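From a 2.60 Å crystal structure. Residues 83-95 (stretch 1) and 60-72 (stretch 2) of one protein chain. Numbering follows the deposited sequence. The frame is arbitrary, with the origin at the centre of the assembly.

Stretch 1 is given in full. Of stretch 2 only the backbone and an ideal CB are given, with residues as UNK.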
# COMPACT_ATOMS: atom_id res chain seq x y z
N LYS A 83 -5.53 3.25 20.96
CA LYS A 83 -5.31 4.38 21.84
C LYS A 83 -3.92 4.39 22.47
O LYS A 83 -3.46 5.43 22.94
CB LYS A 83 -6.38 4.41 22.93
CG LYS A 83 -7.80 4.36 22.38
CD LYS A 83 -8.80 4.08 23.48
CE LYS A 83 -10.16 3.75 22.92
NZ LYS A 83 -11.04 3.18 23.99
N ILE A 84 -3.24 3.24 22.47
CA ILE A 84 -1.90 3.12 23.04
C ILE A 84 -0.79 3.63 22.12
O ILE A 84 -0.03 4.53 22.48
CB ILE A 84 -1.56 1.66 23.43
CG1 ILE A 84 -2.45 1.20 24.58
CG2 ILE A 84 -0.09 1.55 23.82
CD1 ILE A 84 -2.22 -0.25 24.98
N LEU A 85 -0.67 3.03 20.93
CA LEU A 85 0.37 3.43 19.99
C LEU A 85 -0.18 4.32 18.87
O LEU A 85 -1.37 4.27 18.55
CB LEU A 85 1.01 2.19 19.35
CG LEU A 85 1.73 1.17 20.23
CD1 LEU A 85 2.21 0.03 19.35
CD2 LEU A 85 2.90 1.81 20.96
N PRO A 86 0.69 5.15 18.28
CA PRO A 86 0.24 6.02 17.19
C PRO A 86 0.25 5.23 15.87
O PRO A 86 0.81 4.13 15.82
CB PRO A 86 1.29 7.14 17.20
CG PRO A 86 2.54 6.41 17.60
CD PRO A 86 2.04 5.51 18.72
N ALA A 87 -0.38 5.75 14.83
CA ALA A 87 -0.38 5.05 13.55
C ALA A 87 1.06 4.95 13.06
O ALA A 87 1.80 5.92 13.12
CB ALA A 87 -1.24 5.79 12.55
N GLY A 88 1.44 3.77 12.57
CA GLY A 88 2.80 3.56 12.09
C GLY A 88 3.08 2.08 11.96
O GLY A 88 2.22 1.26 12.26
N ALA A 89 4.29 1.72 11.52
CA ALA A 89 4.63 0.30 11.35
C ALA A 89 4.45 -0.55 12.60
O ALA A 89 4.00 -1.70 12.51
CB ALA A 89 6.07 0.17 10.84
N ALA A 90 4.83 -0.02 13.76
CA ALA A 90 4.70 -0.77 15.00
C ALA A 90 3.26 -1.18 15.24
O ALA A 90 2.96 -2.37 15.38
CB ALA A 90 5.22 0.06 16.19
N ARG A 91 2.35 -0.22 15.27
CA ARG A 91 0.96 -0.57 15.50
C ARG A 91 0.44 -1.51 14.42
O ARG A 91 -0.40 -2.36 14.70
CB ARG A 91 0.07 0.68 15.57
CG ARG A 91 -1.31 0.37 16.12
CD ARG A 91 -2.14 1.62 16.36
NE ARG A 91 -2.70 2.17 15.12
CZ ARG A 91 -3.41 3.29 15.07
NH1 ARG A 91 -3.66 3.98 16.18
NH2 ARG A 91 -3.89 3.72 13.90
N ASN A 92 0.96 -1.38 13.20
CA ASN A 92 0.52 -2.23 12.11
C ASN A 92 0.81 -3.70 12.39
O ASN A 92 -0.06 -4.56 12.21
CB ASN A 92 1.17 -1.81 10.79
CG ASN A 92 0.63 -2.58 9.60
OD1 ASN A 92 -0.56 -2.91 9.54
ND2 ASN A 92 1.51 -2.86 8.63
N ALA A 93 2.03 -4.00 12.84
CA ALA A 93 2.38 -5.38 13.15
C ALA A 93 1.48 -5.94 14.25
O ALA A 93 0.96 -7.05 14.14
CB ALA A 93 3.83 -5.47 13.56
N LEU A 94 1.28 -5.16 15.32
CA LEU A 94 0.44 -5.63 16.42
C LEU A 94 -1.02 -5.79 16.03
O LEU A 94 -1.65 -6.81 16.33
CB LEU A 94 0.56 -4.68 17.61
CG LEU A 94 1.97 -4.66 18.20
CD1 LEU A 94 2.04 -3.66 19.33
CD2 LEU A 94 2.35 -6.06 18.66
N ASP A 95 -1.57 -4.77 15.38
CA ASP A 95 -2.96 -4.81 14.96
C ASP A 95 -3.19 -6.01 14.05
O ASP A 95 -4.17 -6.75 14.21
CB ASP A 95 -3.34 -3.50 14.25
CG ASP A 95 -4.81 -3.43 13.87
OD1 ASP A 95 -5.16 -3.83 12.74
OD2 ASP A 95 -5.62 -2.99 14.70
N UNK A 60 13.66 1.40 15.87
CA UNK A 60 12.62 2.33 16.30
C UNK A 60 11.25 1.66 16.49
O UNK A 60 10.55 1.90 17.48
CB UNK A 60 12.50 3.46 15.28
N UNK A 61 10.87 0.82 15.53
CA UNK A 61 9.60 0.12 15.58
C UNK A 61 9.60 -1.02 16.60
O UNK A 61 8.59 -1.27 17.26
CB UNK A 61 9.26 -0.42 14.19
N UNK A 62 10.73 -1.71 16.74
CA UNK A 62 10.80 -2.80 17.71
C UNK A 62 10.66 -2.22 19.11
O UNK A 62 9.99 -2.80 19.96
CB UNK A 62 12.11 -3.58 17.57
N UNK A 63 11.27 -1.07 19.33
CA UNK A 63 11.17 -0.42 20.63
C UNK A 63 9.71 -0.10 20.96
O UNK A 63 9.26 -0.34 22.08
CB UNK A 63 12.01 0.86 20.66
N UNK A 64 8.96 0.42 19.98
CA UNK A 64 7.56 0.75 20.21
C UNK A 64 6.75 -0.49 20.56
O UNK A 64 5.86 -0.44 21.42
CB UNK A 64 6.97 1.43 18.98
N UNK A 65 7.04 -1.61 19.89
CA UNK A 65 6.30 -2.84 20.15
C UNK A 65 6.59 -3.36 21.56
O UNK A 65 5.66 -3.67 22.32
CB UNK A 65 6.65 -3.90 19.11
N UNK A 66 7.87 -3.44 21.92
CA UNK A 66 8.26 -3.91 23.24
C UNK A 66 7.52 -3.08 24.28
O UNK A 66 6.91 -3.61 25.20
CB UNK A 66 9.77 -3.82 23.44
N UNK A 67 7.59 -1.76 24.11
CA UNK A 67 6.95 -0.83 25.03
C UNK A 67 5.52 -1.23 25.38
O UNK A 67 4.98 -0.80 26.39
CB UNK A 67 6.96 0.58 24.43
N UNK A 68 4.91 -2.06 24.54
CA UNK A 68 3.54 -2.45 24.83
C UNK A 68 3.36 -3.97 24.98
O UNK A 68 2.24 -4.48 25.02
CB UNK A 68 2.62 -1.93 23.72
N UNK A 69 4.48 -4.68 25.08
CA UNK A 69 4.45 -6.13 25.26
C UNK A 69 3.71 -6.51 26.55
O UNK A 69 2.86 -7.40 26.54
CB UNK A 69 5.87 -6.69 25.28
N UNK A 70 4.04 -5.85 27.68
CA UNK A 70 3.38 -6.15 28.96
C UNK A 70 1.86 -6.10 28.85
O UNK A 70 1.16 -6.99 29.31
CB UNK A 70 3.85 -5.17 30.04
N UNK A 71 1.35 -5.04 28.22
CA UNK A 71 -0.08 -4.86 28.03
C UNK A 71 -0.67 -5.86 27.03
O UNK A 71 -1.86 -6.16 27.06
CB UNK A 71 -0.36 -3.43 27.56
N UNK A 72 0.18 -6.38 26.15
CA UNK A 72 -0.23 -7.36 25.14
C UNK A 72 -0.47 -8.72 25.78
O UNK A 72 -1.30 -9.50 25.30
CB UNK A 72 0.83 -7.47 24.04

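Position 60 lies on a helix, and its ideal CB has nothing of stretch 1 within 5.5 Å. Almost any helix-tolerant residue would do; it is Ser-60, which takes no part in the contact.

Position 61 is different. Its CA lies 5.0 Å from the CA of Ala-90, and CA-to-CB points toward the small side chains of Ala-89 and Ala-90. So close an approach of backbones leaves room for a compact apolar group, such as alanine, valine or perhaps threonine. The residue is Val-61. CG1 of Val-61 comes 3.3 Å from Ala-90 CA and 3.9 Å from Ala-89 C, so this one methyl touches both residues; CG2 adds a contact of 3.9 Å to Ala-89 CB.

Positions 62 and 63 point away from stretch 1, which therefore sets no demand on them. They are Met-62 and Ala-63.

At position 64 CA-to-CB points toward stretch 1 again, and the ideal CB is 3.6 Å from Ala-90 CB. The first carbon must rest on that methyl, but beyond it lie Leu-85, Pro-86 and the start of helix 89-95, where backbone N-H groups lack partners within the helix. A long side chain with an aliphatic stem and a polar end would suit, as glutamine or glutamate might; methionine would satisfy only the apolar packing. Gln-64 combines the two: CB packs 3.5 Å from Ala-90 CB, OE1 lies 4.1 Å from Pro-86 CG, and NE2 donates a weak hydrogen bond of 2.8 Å to the oxygen of water 1. That same oxygen accepts a hydrogen bond of 3.0 Å from Ala-90 N, so the water joins the side chain to the helix start.

Position 65 points sideways, its ideal CB 4.6 Å from Leu-94 CD1 and 5.1 Å from Ala-90 CB. A branched or long apolar chain, isoleucine, leucine or methionine, could reach across. Ile-65 does so with both branches: CD1 lies 4.1 Å from Ala-93 CB, and CG2 lies 3.6 Å from Leu-94 CD2.

Position 66 points away and is Met-66, the first residue of a type I turn ending at position 69.

Position 67 faces Leu-85 at some distance, so a small residue fits, and a small polar one can reach back to a carbonyl of the preceding helical turn. Ser-67 does so, donating from OG to Gln-64 O at 2.6 Å.

Position 68 precedes a helix, where serine, threonine or aspartate is common, yet Ile-84, Leu-85 and Leu-94 surround its CB with apolar groups. Val-68 answers the packing instead: CG2 lies 3.7 Å from Ile-84 CG2, and CG1 lies 3.3 Å from Leu-94 CD1.

Positions 69 and 70 make no contact. Val-69 points away; Pro-70 suits the first turn of a helix, where its missing N-H costs little.

Position 71 has its ideal CB 4.5 Å from Ile-84 CD1, so a flexible chain can lie along that methyl. Gln-71 places OE1 3.6 Å from Ile-84 CD1, while NE2 donates to Ser-67 O at 3.2 Å.

Position 72 points toward stretch 1 from farther off, favouring a long apolar chain. Leu-72 CD1 reaches to 3.6 Å from Leu-94 CD2.

Stretch 2, residues 60-72: SVMAQIMSVVPQL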
# COMPACT_ATOMS: atom_id res chain seq x y z
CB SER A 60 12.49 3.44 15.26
OG SER A 60 11.56 4.41 15.69
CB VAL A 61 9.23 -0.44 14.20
CG1 VAL A 61 7.90 -1.16 14.27
CG2 VAL A 61 9.18 0.70 13.19
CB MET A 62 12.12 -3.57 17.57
CG MET A 62 12.18 -4.39 16.30
SD MET A 62 13.67 -5.38 16.19
CE MET A 62 13.24 -6.72 17.30
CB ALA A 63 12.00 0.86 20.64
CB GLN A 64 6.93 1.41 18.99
CG GLN A 64 7.55 2.72 18.56
CD GLN A 64 6.80 3.35 17.40
OE1 GLN A 64 5.64 3.75 17.54
NE2 GLN A 64 7.44 3.42 16.25
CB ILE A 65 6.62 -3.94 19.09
CG1 ILE A 65 6.26 -3.42 17.69
CG2 ILE A 65 5.82 -5.21 19.38
CD1 ILE A 65 6.43 -4.43 16.58
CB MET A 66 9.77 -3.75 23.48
CG MET A 66 10.67 -4.47 22.49
SD MET A 66 10.17 -6.17 22.15
CE MET A 66 10.00 -6.83 23.81
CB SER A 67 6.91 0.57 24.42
OG SER A 67 5.71 0.77 23.70
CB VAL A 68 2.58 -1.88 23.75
CG1 VAL A 68 2.68 -2.69 22.47
CG2 VAL A 68 1.16 -1.86 24.28
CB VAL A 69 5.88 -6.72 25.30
CG1 VAL A 69 5.82 -8.17 25.77
CG2 VAL A 69 6.51 -6.64 23.92
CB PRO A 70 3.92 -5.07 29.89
CG PRO A 70 5.32 -4.91 29.40
CD PRO A 70 5.14 -4.88 27.89
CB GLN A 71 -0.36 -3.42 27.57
CG GLN A 71 0.19 -2.37 28.53
CD GLN A 71 1.10 -1.37 27.87
OE1 GLN A 71 0.65 -0.47 27.16
NE2 GLN A 71 2.40 -1.52 28.09
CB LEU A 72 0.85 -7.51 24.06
CG LEU A 72 0.89 -6.54 22.88
CD1 LEU A 72 2.24 -6.62 22.20
CD2 LEU A 72 -0.24 -6.87 21.91
O HOH W 1 5.54 2.88 14.30
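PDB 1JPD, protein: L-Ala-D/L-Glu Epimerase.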